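Local coordinates for TatD-related deoxyribonuclease (Thermotoga maritima, PDB 1J6O), which probably acts as a metal-dependent deoxyribonuclease of the TatD family, hydrolysing ester bonds in DNA, at residues A[212-215]-A[216-220]. Numbering follows the deposited sequence.
Sequences ETDC and PFLPP
The carboxylate of Asp214 stands against the rim of the Phe217 ring: Asp214 CG lies in the ring plane at the edge, and Asp214 OD1 is 3.8 Å from Phe217 CD2. The two planes are 68° apart, a steep inclination that rules out stacking. Asp214 OD2 also touches a methyl of Leu218, CD1, at 3.9 Å. Asp214 CG, anti to its own N (chi1 -164°), falls beside the carbonyl carbon, which puts carboxylate and carbonyl O both near Phe217 CD2; Phe217 CB and CD2 pack against that carbonyl, with Phe217 CD2 3.4 Å from Asp214 O. Pro216 CG sits 4.2 Å above one face of the Phe217 ring, offset toward its rim.

Behind these contacts the backbone folds into a tight turn, closed by Phe217 N donating to Asp214 O at 2.9 Å, with a bent N-H...O angle of 132°. The cis peptide before Pro216 brings the CA atoms of Cys215 and Pro216 to 3.0 Å and, with Pro216 psi near zero, marks a type VIa turn. It lies in the loop following 209-211, the last strand of the TIM barrel, where Asp214 is a predicted ligand of a divalent metal, alongside His17 and His19. Asp214 OD1 is hydrogen-bonded to His19 NE2; an alanine in place of Asp214 would probably leave that imidazole without this hydrogen-bond partner and the predicted site without a carboxylate.

Further out, Thr213 OG1 accepts from Cys215 N at 2.9 Å, an ST turn that leads into the bend, and is itself hydrogen-bonded to Asp15 OD2. One water donates to both Thr213 O and Leu218 O, linking the two arms, and Asn228 ND2 bonds to Phe217 O.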
loop_
_atom_site.group_PDB
_atom_site.type_symbol
_atom_site.label_atom_id
_atom_site.label_comp_id
_atom_site.label_asym_id
_atom_site.label_seq_id
_atom_site.Cartn_x
_atom_site.Cartn_y
_atom_site.Cartn_z
ATOM N N GLU A 212 0.187 6.709 2.642
ATOM C CA GLU A 212 -0.393 6.240 1.405
ATOM C C GLU A 212 -1.632 7.079 1.130
ATOM O O GLU A 212 -2.164 7.734 2.038
ATOM C CB GLU A 212 -0.794 4.774 1.511
ATOM C CG GLU A 212 -2.092 4.539 2.296
ATOM C CD GLU A 212 -2.492 3.080 2.266
ATOM O OE1 GLU A 212 -1.820 2.302 2.960
ATOM O OE2 GLU A 212 -3.447 2.713 1.525
ATOM N N THR A 213 -2.051 7.108 -0.134
ATOM C CA THR A 213 -3.240 7.856 -0.494
ATOM C C THR A 213 -4.309 6.887 -0.978
ATOM O O THR A 213 -5.495 7.126 -0.771
ATOM C CB THR A 213 -3.041 8.817 -1.701
ATOM O OG1 THR A 213 -2.609 8.055 -2.847
ATOM C CG2 THR A 213 -2.044 9.912 -1.382
ATOM N N ASP A 214 -3.889 5.784 -1.598
ATOM C CA ASP A 214 -4.812 4.809 -2.147
ATOM C C ASP A 214 -5.586 5.600 -3.238
ATOM O O ASP A 214 -6.728 5.276 -3.580
ATOM C CB ASP A 214 -5.780 4.261 -1.084
ATOM C CG ASP A 214 -6.484 2.982 -1.542
ATOM O OD1 ASP A 214 -6.007 2.324 -2.511
ATOM O OD2 ASP A 214 -7.516 2.624 -0.919
ATOM N N CYS A 215 -4.957 6.643 -3.797
ATOM C CA CYS A 215 -5.637 7.443 -4.836
ATOM C C CYS A 215 -6.096 6.528 -5.989
ATOM O O CYS A 215 -5.383 5.599 -6.367
ATOM C CB CYS A 215 -4.714 8.560 -5.343
ATOM S SG CYS A 215 -3.192 8.040 -6.180
ATOM N N PRO A 216 -7.231 6.848 -6.636
ATOM C CA PRO A 216 -8.104 8.007 -6.372
ATOM C C PRO A 216 -9.032 7.919 -5.170
ATOM O O PRO A 216 -9.808 8.839 -4.921
ATOM C CB PRO A 216 -8.906 8.105 -7.658
ATOM C CG PRO A 216 -9.208 6.609 -7.931
ATOM C CD PRO A 216 -7.800 5.990 -7.699
ATOM N N PHE A 217 -8.962 6.834 -4.423
ATOM C CA PHE A 217 -9.841 6.672 -3.266
ATOM C C PHE A 217 -9.474 7.396 -1.946
ATOM O O PHE A 217 -8.352 7.878 -1.794
ATOM C CB PHE A 217 -9.954 5.192 -2.887
ATOM C CG PHE A 217 -10.187 4.251 -4.033
ATOM C CD1 PHE A 217 -11.259 4.414 -4.895
ATOM C CD2 PHE A 217 -9.281 3.210 -4.256
ATOM C CE1 PHE A 217 -11.436 3.551 -5.995
ATOM C CE2 PHE A 217 -9.443 2.356 -5.331
ATOM C CZ PHE A 217 -10.522 2.523 -6.209
ATOM N N LEU A 218 -10.466 7.480 -1.058
ATOM C CA LEU A 218 -10.315 8.071 0.261
ATOM C C LEU A 218 -9.476 9.320 0.459
ATOM O O LEU A 218 -8.403 9.286 1.100
ATOM C CB LEU A 218 -9.734 6.986 1.156
ATOM C CG LEU A 218 -10.440 5.631 1.096
ATOM C CD1 LEU A 218 -9.573 4.520 1.739
ATOM C CD2 LEU A 218 -11.757 5.758 1.822
ATOM N N PRO A 219 -9.954 10.458 -0.033
ATOM C CA PRO A 219 -9.274 11.750 0.054
ATOM C C PRO A 219 -9.255 12.216 1.503
ATOM O O PRO A 219 -10.090 11.771 2.292
ATOM C CB PRO A 219 -10.132 12.613 -0.833
ATOM C CG PRO A 219 -11.560 12.009 -0.661
ATOM C CD PRO A 219 -11.227 10.552 -0.768
ATOM N N PRO A 220 -8.253 13.037 1.892
ATOM C CA PRO A 220 -8.238 13.498 3.285
ATOM C C PRO A 220 -9.362 14.517 3.480
ATOM O O PRO A 220 -9.866 15.098 2.504
ATOM C CB PRO A 220 -6.834 14.096 3.466
ATOM C CG PRO A 220 -6.417 14.473 2.096
ATOM C CD PRO A 220 -6.991 13.381 1.206
HETATM O O HOH W 1 -6.295 7.724 1.572
#